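Local atomic coordinates of AAEL008620-PA odorant-binding protein (Aedes aegypti, PDB entry 5V13), a protein that binds juvenile hormone III specifically in the mosquito hemolymph, as a member of the odorant-binding protein family. Residues F87-A97 against S138-G146; Q28-L37 against Y64-L72. All coordinates share one frame; numbering follows the deposited sequence.

Contact 1: F87-A97 against S138-G146; sequences FVLQAESFFHA and STILRMFHG
Helices 87-94 and 138-143 cross at 69°, their axes 9.5 Å apart at closest approach, and meet near their C-terminal ends at Phe-94 and Met-143. Met-143 fills the crossing. Its chi1 of 69° sets CG between the backbone N and the carbonyl carbon, and the extended chain then lays SD against Ala-91 CB, 3.6 Å away. The methyl CE goes on to the edge of the Phe-87 ring. Gln-90 makes a nearly straight hydrogen bond from NE2 to Met-143 O (2.9 Å). The acceptor lies in the plane of the amide. Gln-90 CG sits over one face of the Phe-144 ring, 3.8 Å from its centroid; the bend at chi2 lays the amide nearly parallel to that ring. His-145 points an edge at the face of Phe-94, with ring planes at 79°; CE1 stands over the ring centre. Ser-93 OG lies over the opposite face of Phe-94. Arg-24 holds Gln-90 and His-145 by its backbone: its N hydrogen-bonds Gln-90 OE1 and its O hydrogen-bonds His-145 NE2. Further along, Thr-139 CG2 makes a CH-pi contact over one face of Phe-95, 3.8 Å from the ring centroid. Ala-97 CB lies over the Arg-142 guanidinium, which forms a salt bridge with Asp-150. Helix 138-143 ends in a Schellman motif with His-145 at C-prime: Gly-146 N hydrogen-bonds Leu-141 O, and His-145 N hydrogen-bonds Arg-142 O. This turn sits beside the hormone pocket, where Ile-140 and Phe-144 touch juvenile hormone.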
loop_
_atom_site.group_PDB
_atom_site.type_symbol
_atom_site.label_atom_id
_atom_site.label_comp_id
_atom_site.label_asym_id
_atom_site.label_seq_id
_atom_site.Cartn_x
_atom_site.Cartn_y
_atom_site.Cartn_z
ATOM N N PHE B 87 12.502 21.876 9.999
ATOM C CA PHE B 87 11.989 21.107 11.132
ATOM C C PHE B 87 10.525 21.447 11.413
ATOM O O PHE B 87 9.731 20.558 11.724
ATOM C CB PHE B 87 12.839 21.362 12.381
ATOM C CG PHE B 87 14.223 20.776 12.300
ATOM C CD1 PHE B 87 15.280 21.509 11.766
ATOM C CD2 PHE B 87 14.471 19.490 12.763
ATOM C CE1 PHE B 87 16.569 20.956 11.704
ATOM C CE2 PHE B 87 15.748 18.934 12.704
ATOM C CZ PHE B 87 16.798 19.667 12.173
ATOM N N VAL B 88 10.155 22.728 11.300
ATOM C CA VAL B 88 8.763 23.133 11.501
ATOM C C VAL B 88 7.869 22.494 10.450
ATOM O O VAL B 88 6.783 21.977 10.753
ATOM C CB VAL B 88 8.635 24.667 11.483
ATOM C CG1 VAL B 88 7.150 25.085 11.364
ATOM C CG2 VAL B 88 9.235 25.256 12.739
ATOM N N LEU B 89 8.306 22.530 9.188
ATOM C CA LEU B 89 7.493 21.959 8.123
ATOM C C LEU B 89 7.354 20.453 8.297
ATOM O O LEU B 89 6.282 19.887 8.044
ATOM C CB LEU B 89 8.088 22.322 6.757
ATOM C CG LEU B 89 7.161 22.182 5.545
ATOM C CD1 LEU B 89 6.039 23.253 5.533
ATOM C CD2 LEU B 89 7.962 22.186 4.241
ATOM N N GLN B 90 8.417 19.788 8.768
ATOM C CA GLN B 90 8.333 18.357 9.047
ATOM C C GLN B 90 7.331 18.067 10.157
ATOM O O GLN B 90 6.548 17.112 10.061
ATOM C CB GLN B 90 9.705 17.803 9.438
ATOM C CG GLN B 90 9.776 16.270 9.508
ATOM C CD GLN B 90 9.917 15.636 8.125
ATOM O OE1 GLN B 90 10.373 16.277 7.183
ATOM N NE2 GLN B 90 9.509 14.369 7.998
ATOM N N ALA B 91 7.353 18.864 11.225
ATOM C CA ALA B 91 6.427 18.634 12.328
ATOM C C ALA B 91 4.986 18.878 11.901
ATOM O O ALA B 91 4.082 18.128 12.287
ATOM C CB ALA B 91 6.786 19.524 13.514
ATOM N N GLU B 92 4.753 19.911 11.095
ATOM C CA GLU B 92 3.392 20.186 10.639
ATOM C C GLU B 92 2.828 19.044 9.800
ATOM O O GLU B 92 1.621 18.774 9.844
ATOM C CB GLU B 92 3.368 21.497 9.857
ATOM C CG GLU B 92 3.611 22.718 10.734
ATOM C CD GLU B 92 3.711 24.028 9.951
ATOM O OE1 GLU B 92 3.619 25.110 10.580
ATOM O OE2 GLU B 92 3.907 23.984 8.718
ATOM N N SER B 93 3.680 18.357 9.042
ATOM C CA SER B 93 3.207 17.278 8.187
ATOM C C SER B 93 3.026 15.967 8.942
ATOM O O SER B 93 2.113 15.198 8.619
ATOM C CB SER B 93 4.171 17.072 7.013
ATOM O OG SER B 93 3.786 15.942 6.242
ATOM N N PHE B 94 3.880 15.679 9.931
ATOM C CA PHE B 94 3.977 14.321 10.462
ATOM C C PHE B 94 3.885 14.176 11.977
ATOM O O PHE B 94 4.037 13.055 12.472
ATOM C CB PHE B 94 5.285 13.652 10.008
ATOM C CG PHE B 94 5.328 13.314 8.528
ATOM C CD1 PHE B 94 4.429 12.408 7.979
ATOM C CD2 PHE B 94 6.275 13.891 7.698
ATOM C CE1 PHE B 94 4.458 12.108 6.618
ATOM C CE2 PHE B 94 6.330 13.584 6.346
ATOM C CZ PHE B 94 5.415 12.684 5.802
ATOM N N PHE B 95 3.656 15.245 12.733
ATOM C CA PHE B 95 3.493 15.117 14.183
ATOM C C PHE B 95 2.073 15.521 14.565
ATOM O O PHE B 95 1.743 16.713 14.569
ATOM C CB PHE B 95 4.519 15.950 14.951
ATOM C CG PHE B 95 4.427 15.765 16.439
ATOM C CD1 PHE B 95 4.920 14.613 17.033
ATOM C CD2 PHE B 95 3.829 16.720 17.234
ATOM C CE1 PHE B 95 4.825 14.425 18.404
ATOM C CE2 PHE B 95 3.732 16.546 18.603
ATOM C CZ PHE B 95 4.230 15.394 19.191
ATOM N N HIS B 96 1.242 14.530 14.910
ATOM C CA HIS B 96 -0.153 14.763 15.278
ATOM C C HIS B 96 -0.494 14.267 16.676
ATOM O O HIS B 96 -1.677 14.254 17.044
ATOM C CB HIS B 96 -1.073 14.094 14.257
ATOM C CG HIS B 96 -0.551 14.169 12.858
ATOM N ND1 HIS B 96 -0.363 15.368 12.202
ATOM C CD2 HIS B 96 -0.143 13.200 12.002
ATOM C CE1 HIS B 96 0.127 15.133 10.996
ATOM N NE2 HIS B 96 0.270 13.826 10.851
ATOM N N ALA B 97 0.501 13.873 17.467
ATOM C CA ALA B 97 0.252 13.251 18.763
ATOM C C ALA B 97 0.049 14.239 19.910
ATOM O O ALA B 97 -0.449 13.833 20.967
ATOM C CB ALA B 97 1.407 12.305 19.113
ATOM N N SER B 138 11.445 13.399 21.577
ATOM C CA SER B 138 10.408 12.451 21.167
ATOM C C SER B 138 9.572 12.985 20.010
ATOM O O SER B 138 9.044 12.195 19.214
ATOM C CB SER B 138 9.512 12.106 22.359
ATOM O OG SER B 138 8.790 13.243 22.790
ATOM N N THR B 139 9.447 14.314 19.895
ATOM C CA THR B 139 8.741 14.899 18.754
ATOM C C THR B 139 9.541 14.718 17.464
ATOM O O THR B 139 8.984 14.334 16.436
ATOM C CB THR B 139 8.461 16.383 19.016
ATOM O OG1 THR B 139 7.591 16.522 20.149
ATOM C CG2 THR B 139 7.819 17.055 17.806
ATOM N N ILE B 140 10.855 14.970 17.516
ATOM C CA ILE B 140 11.721 14.794 16.347
ATOM C C ILE B 140 11.707 13.340 15.882
ATOM O O ILE B 140 11.576 13.048 14.690
ATOM C CB ILE B 140 13.150 15.253 16.688
ATOM C CG1 ILE B 140 13.166 16.749 16.986
ATOM C CG2 ILE B 140 14.151 14.851 15.584
ATOM C CD1 ILE B 140 14.458 17.193 17.733
ATOM N N LEU B 141 11.889 12.409 16.818
ATOM C CA LEU B 141 11.831 10.988 16.491
ATOM C C LEU B 141 10.568 10.661 15.706
ATOM O O LEU B 141 10.619 10.031 14.643
ATOM C CB LEU B 141 11.891 10.173 17.788
ATOM C CG LEU B 141 11.904 8.642 17.843
ATOM C CD1 LEU B 141 12.320 8.217 19.255
ATOM C CD2 LEU B 141 10.549 7.996 17.491
ATOM N N ARG B 142 9.424 11.111 16.205
ATOM C CA ARG B 142 8.168 10.715 15.581
ATOM C C ARG B 142 8.000 11.343 14.198
ATOM O O ARG B 142 7.565 10.667 13.258
ATOM C CB ARG B 142 7.011 11.079 16.508
ATOM C CG ARG B 142 5.727 10.424 16.113
ATOM C CD ARG B 142 4.863 10.147 17.322
ATOM N NE ARG B 142 3.802 9.222 16.953
ATOM C CZ ARG B 142 2.919 8.717 17.802
ATOM N NH1 ARG B 142 2.958 9.047 19.089
ATOM N NH2 ARG B 142 1.998 7.878 17.353
ATOM N N MET B 143 8.337 12.634 14.045
ATOM C CA MET B 143 8.052 13.320 12.783
ATOM C C MET B 143 8.992 12.896 11.670
ATOM O O MET B 143 8.677 13.120 10.498
ATOM C CB MET B 143 8.119 14.849 12.963
ATOM C CG MET B 143 9.529 15.417 13.215
ATOM S SD MET B 143 9.373 17.082 13.920
ATOM C CE MET B 143 11.002 17.820 13.661
ATOM N N PHE B 144 10.148 12.317 12.007
ATOM C CA PHE B 144 11.065 11.734 11.035
ATOM C C PHE B 144 10.939 10.209 10.967
ATOM O O PHE B 144 11.919 9.514 10.679
ATOM C CB PHE B 144 12.507 12.146 11.349
ATOM C CG PHE B 144 12.810 13.584 11.019
ATOM C CD1 PHE B 144 12.888 14.002 9.691
ATOM C CD2 PHE B 144 13.020 14.514 12.030
ATOM C CE1 PHE B 144 13.165 15.333 9.370
ATOM C CE2 PHE B 144 13.311 15.852 11.723
ATOM C CZ PHE B 144 13.379 16.260 10.386
ATOM N N HIS B 145 9.746 9.682 11.258
ATOM C CA HIS B 145 9.363 8.306 10.940
ATOM C C HIS B 145 10.069 7.273 11.807
ATOM O O HIS B 145 10.221 6.113 11.404
ATOM C CB HIS B 145 9.580 8.028 9.454
ATOM C CG HIS B 145 9.041 9.121 8.587
ATOM N ND1 HIS B 145 7.738 9.559 8.684
ATOM C CD2 HIS B 145 9.644 9.917 7.670
ATOM C CE1 HIS B 145 7.550 10.560 7.840
ATOM N NE2 HIS B 145 8.688 10.791 7.207
ATOM N N GLY B 146 10.443 7.666 13.021
ATOM C CA GLY B 146 11.087 6.748 13.938
ATOM C C GLY B 146 10.159 5.816 14.692
ATOM O O GLY B 146 10.642 4.837 15.270
#

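Contact 2: Q28-L37 against Y64-L72. With JH3 (methyl (2E,6E)-9-[(2R)-3,3-dimethyloxiran-2-yl]-3,7-dimethylnona-2,6-dienoate), chain E.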
loop_
_atom_site.group_PDB
_atom_site.type_symbol
_atom_site.label_atom_id
_atom_site.label_comp_id
_atom_site.label_asym_id
_atom_site.label_seq_id
_atom_site.Cartn_x
_atom_site.Cartn_y
_atom_site.Cartn_z
ATOM N N GLN B 28 13.038 8.732 2.235
ATOM C CA GLN B 28 14.180 9.629 2.395
ATOM C C GLN B 28 14.859 9.463 3.763
ATOM O O GLN B 28 16.094 9.440 3.849
ATOM C CB GLN B 28 13.708 11.065 2.164
ATOM C CG GLN B 28 13.461 11.350 0.667
ATOM C CD GLN B 28 12.842 12.711 0.428
ATOM O OE1 GLN B 28 11.901 13.111 1.122
ATOM N NE2 GLN B 28 13.356 13.424 -0.565
ATOM N N THR B 29 14.086 9.387 4.849
ATOM C CA THR B 29 14.716 9.162 6.149
ATOM C C THR B 29 15.417 7.805 6.198
ATOM O O THR B 29 16.552 7.705 6.680
ATOM C CB THR B 29 13.694 9.293 7.279
ATOM O OG1 THR B 29 12.592 8.399 7.054
ATOM C CG2 THR B 29 13.169 10.734 7.340
ATOM N N LEU B 30 14.773 6.750 5.696
ATOM C CA LEU B 30 15.423 5.440 5.741
ATOM C C LEU B 30 16.705 5.447 4.915
ATOM O O LEU B 30 17.728 4.896 5.339
ATOM C CB LEU B 30 14.464 4.348 5.250
ATOM C CG LEU B 30 14.980 2.929 5.522
ATOM C CD1 LEU B 30 15.239 2.713 7.022
ATOM C CD2 LEU B 30 14.002 1.898 5.007
ATOM N N TYR B 31 16.679 6.089 3.740
ATOM C CA TYR B 31 17.891 6.161 2.919
ATOM C C TYR B 31 19.028 6.814 3.695
ATOM O O TYR B 31 20.165 6.316 3.711
ATOM C CB TYR B 31 17.613 6.952 1.635
ATOM C CG TYR B 31 18.786 7.015 0.682
ATOM C CD1 TYR B 31 19.797 7.978 0.830
ATOM C CD2 TYR B 31 18.878 6.119 -0.379
ATOM C CE1 TYR B 31 20.865 8.043 -0.077
ATOM C CE2 TYR B 31 19.938 6.168 -1.271
ATOM C CZ TYR B 31 20.922 7.127 -1.118
ATOM O OH TYR B 31 21.967 7.154 -2.021
ATOM N N ALA B 32 18.734 7.945 4.342
ATOM C CA ALA B 32 19.761 8.672 5.077
ATOM C C ALA B 32 20.253 7.871 6.275
ATOM O O ALA B 32 21.469 7.783 6.516
ATOM C CB ALA B 32 19.216 10.029 5.524
ATOM N N TYR B 33 19.331 7.282 7.049
ATOM C CA TYR B 33 19.753 6.522 8.233
ATOM C C TYR B 33 20.667 5.359 7.853
ATOM O O TYR B 33 21.703 5.125 8.493
ATOM C CB TYR B 33 18.535 5.984 9.004
ATOM C CG TYR B 33 17.532 7.025 9.475
ATOM C CD1 TYR B 33 17.888 8.362 9.617
ATOM C CD2 TYR B 33 16.226 6.653 9.780
ATOM C CE1 TYR B 33 16.944 9.316 10.047
ATOM C CE2 TYR B 33 15.293 7.578 10.213
ATOM C CZ TYR B 33 15.651 8.902 10.344
ATOM O OH TYR B 33 14.702 9.811 10.754
ATOM N N VAL B 34 20.278 4.600 6.829
ATOM C CA VAL B 34 21.030 3.404 6.452
ATOM C C VAL B 34 22.365 3.777 5.808
ATOM O O VAL B 34 23.416 3.183 6.116
ATOM C CB VAL B 34 20.176 2.515 5.524
ATOM C CG1 VAL B 34 21.036 1.387 4.950
ATOM C CG2 VAL B 34 18.982 1.956 6.291
ATOM N N ARG B 35 22.353 4.755 4.893
ATOM C CA ARG B 35 23.596 5.090 4.197
ATOM C C ARG B 35 24.612 5.720 5.140
ATOM O O ARG B 35 25.812 5.426 5.050
ATOM C CB ARG B 35 23.332 6.015 3.011
ATOM C CG ARG B 35 22.646 5.317 1.833
ATOM C CD ARG B 35 23.538 4.233 1.196
ATOM N NE ARG B 35 24.758 4.808 0.627
ATOM C CZ ARG B 35 24.879 5.214 -0.636
ATOM N NH1 ARG B 35 23.856 5.106 -1.472
ATOM N NH2 ARG B 35 26.021 5.731 -1.062
ATOM N N CYS B 36 24.160 6.587 6.053
ATOM C CA CYS B 36 25.087 7.143 7.037
ATOM C C CYS B 36 25.589 6.082 8.019
ATOM O O CYS B 36 26.724 6.184 8.509
ATOM C CB CYS B 36 24.425 8.305 7.781
ATOM S SG CYS B 36 24.169 9.758 6.691
ATOM N N LEU B 37 24.776 5.065 8.324
ATOM C CA LEU B 37 25.255 3.976 9.183
ATOM C C LEU B 37 26.363 3.180 8.501
ATOM O O LEU B 37 27.406 2.893 9.107
ATOM C CB LEU B 37 24.099 3.046 9.563
ATOM C CG LEU B 37 23.269 3.420 10.793
ATOM C CD1 LEU B 37 22.025 2.535 10.899
ATOM C CD2 LEU B 37 24.125 3.275 12.052
ATOM N N TYR B 64 27.848 11.090 12.666
ATOM C CA TYR B 64 26.599 10.482 12.207
ATOM C C TYR B 64 25.468 11.505 12.181
ATOM O O TYR B 64 24.676 11.554 11.226
ATOM C CB TYR B 64 26.214 9.299 13.098
ATOM C CG TYR B 64 24.989 8.563 12.594
ATOM C CD1 TYR B 64 25.076 7.718 11.496
ATOM C CD2 TYR B 64 23.733 8.742 13.193
ATOM C CE1 TYR B 64 23.938 7.044 11.009
ATOM C CE2 TYR B 64 22.603 8.073 12.723
ATOM C CZ TYR B 64 22.713 7.230 11.630
ATOM O OH TYR B 64 21.601 6.559 11.146
ATOM N N VAL B 65 25.363 12.319 13.229
ATOM C CA VAL B 65 24.331 13.355 13.254
ATOM C C VAL B 65 24.528 14.350 12.109
ATOM O O VAL B 65 23.562 14.747 11.440
ATOM C CB VAL B 65 24.309 14.053 14.625
ATOM C CG1 VAL B 65 23.275 15.189 14.627
ATOM C CG2 VAL B 65 23.987 13.035 15.726
ATOM N N LYS B 66 25.771 14.761 11.859
ATOM C CA LYS B 66 26.038 15.680 10.752
ATOM C C LYS B 66 25.648 15.058 9.410
ATOM O O LYS B 66 24.984 15.700 8.581
ATOM C CB LYS B 66 27.515 16.079 10.751
ATOM C CG LYS B 66 27.884 16.958 9.563
ATOM C CD LYS B 66 29.356 17.255 9.504
ATOM C CE LYS B 66 29.748 17.589 8.072
ATOM N NZ LYS B 66 31.218 17.736 7.938
ATOM N N CYS B 67 26.056 13.805 9.191
ATOM C CA CYS B 67 25.741 13.084 7.960
ATOM C C CYS B 67 24.236 13.013 7.723
ATOM O O CYS B 67 23.758 13.316 6.626
ATOM C CB CYS B 67 26.333 11.666 8.029
ATOM S SG CYS B 67 26.069 10.576 6.555
ATOM N N VAL B 68 23.470 12.587 8.736
ATOM C CA VAL B 68 22.020 12.455 8.549
ATOM C C VAL B 68 21.390 13.819 8.321
ATOM O O VAL B 68 20.513 13.980 7.460
ATOM C CB VAL B 68 21.372 11.741 9.751
ATOM C CG1 VAL B 68 19.813 11.676 9.593
ATOM C CG2 VAL B 68 21.944 10.343 9.893
ATOM N N SER B 69 21.834 14.821 9.085
ATOM C CA SER B 69 21.325 16.178 8.923
ATOM C C SER B 69 21.587 16.701 7.514
ATOM O O SER B 69 20.684 17.242 6.862
ATOM C CB SER B 69 21.960 17.098 9.975
ATOM O OG SER B 69 21.541 16.720 11.284
ATOM N N GLU B 70 22.816 16.535 7.020
ATOM C CA GLU B 70 23.122 16.983 5.665
ATOM C C GLU B 70 22.343 16.200 4.621
ATOM O O GLU B 70 21.855 16.778 3.638
ATOM C CB GLU B 70 24.623 16.877 5.400
ATOM C CG GLU B 70 25.393 17.966 6.108
ATOM C CD GLU B 70 26.860 17.969 5.749
ATOM O OE1 GLU B 70 27.553 18.947 6.094
ATOM O OE2 GLU B 70 27.313 16.996 5.117
ATOM N N GLU B 71 22.233 14.875 4.792
ATOM C CA GLU B 71 21.551 14.094 3.766
ATOM C C GLU B 71 20.072 14.458 3.667
ATOM O O GLU B 71 19.509 14.442 2.568
ATOM C CB GLU B 71 21.699 12.595 4.033
ATOM C CG GLU B 71 21.275 11.739 2.839
ATOM C CD GLU B 71 22.188 11.931 1.626
ATOM O OE1 GLU B 71 21.695 11.856 0.482
ATOM O OE2 GLU B 71 23.412 12.149 1.817
ATOM N N LEU B 72 19.436 14.803 4.789
ATOM C CA LEU B 72 18.038 15.227 4.792
ATOM C C LEU B 72 17.865 16.712 4.485
ATOM O O LEU B 72 16.729 17.211 4.531
ATOM C CB LEU B 72 17.403 14.897 6.147
ATOM C CG LEU B 72 17.338 13.389 6.435
ATOM C CD1 LEU B 72 16.793 13.098 7.829
ATOM C CD2 LEU B 72 16.479 12.718 5.373
HETATM C C1 JH3 E . 17.879 3.450 11.757
HETATM O O2 JH3 E . 16.770 3.093 12.112
HETATM O O1 JH3 E . 18.577 2.630 10.799
HETATM C CM JH3 E . 17.907 1.491 10.256
HETATM C C2 JH3 E . 18.550 4.678 12.221
HETATM C C3 JH3 E . 18.097 5.562 13.114
HETATM C "C3'" JH3 E . 16.779 5.439 13.827
HETATM C C4 JH3 E . 18.983 6.754 13.389
HETATM C C5 JH3 E . 18.122 8.012 13.451
HETATM C C6 JH3 E . 19.000 9.229 13.267
HETATM C C7 JH3 E . 19.485 9.942 14.293
HETATM C "C7'" JH3 E . 19.207 9.537 15.717
HETATM C C8 JH3 E . 20.350 11.155 13.984
HETATM C C9 JH3 E . 19.711 12.466 14.471
HETATM C CA JH3 E . 18.263 12.621 14.012
HETATM O O3 JH3 E . 17.704 13.919 14.314
HETATM C CB JH3 E . 18.026 13.685 12.942
HETATM C "CB'" JH3 E . 16.871 13.330 11.999
HETATM C CC JH3 E . 19.182 14.540 12.444
#
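The Tyr-33 ring meets Val-68 CG1 at its edge, 3.7 Å from Tyr-33 CE1, with JH3 C5 over the centre of one face and Thr-29 O toward the rim of the other. Tyr-64 carries Val-68 CG2 toward the rim of one face and stacks with Trp-50. Tyr-33 O, Cys-36 O and Leu-37 N lie at its edge. The two helices, 28-37 and 64-71, belong to the all-helical odorant-binding protein fold and are joined by one of its disulfides. They run roughly antiparallel, at 146°, with axes 9.1 Å apart at closest approach. CG of Tyr-64 is anti to the backbone N (chi1 -175°), which carries the ring across to helix 28-37. There Tyr-64 OH donates a hydrogen bond to Tyr-33 O, 3.0 Å away. That oxygen also accepts from Leu-37 N within its helix. Cys-36 CB packs 3.5 Å from Tyr-64 CE1. Ala-32 CB touches Leu-72 CD2 and Glu-71 CG, both at 3.8 Å. Leu-37 CG rests against the phenol end of Tyr-64, and its CD1 reaches the ester oxygen O1 of the hormone. At the epoxide end, Ser-69 OG is 3.4 Å from JH3 CC; it donates a hydrogen bond to Val-65 O. The covalent link is the Cys-36 SG to Cys-67 SG bond, 2.1 Å long, with a chi3 of -84°.

Both contacts are mainly buried, but the centre of contact 2 is about 6 Å from the centre of the chain, that of contact 1 about 16 Å. They use different helices and adjoin directly. Phe-144 O of contact 1 probably accepts a hydrogen bond from Tyr-33 OH of contact 2, and His-145 packs on Thr-29. The chemistry differs. A disulfide fixes contact 2, and four of its residues, Tyr-33, Leu-37, Tyr-64 and Ser-69, line the pocket. Contact 1 relies on methionine, phenylalanine and a glutamine amide, and reaches the hormone mainly from its margin. Its outer end reaches the surface: His-96 hydrogen-bonds Asn-287 of a second subunit.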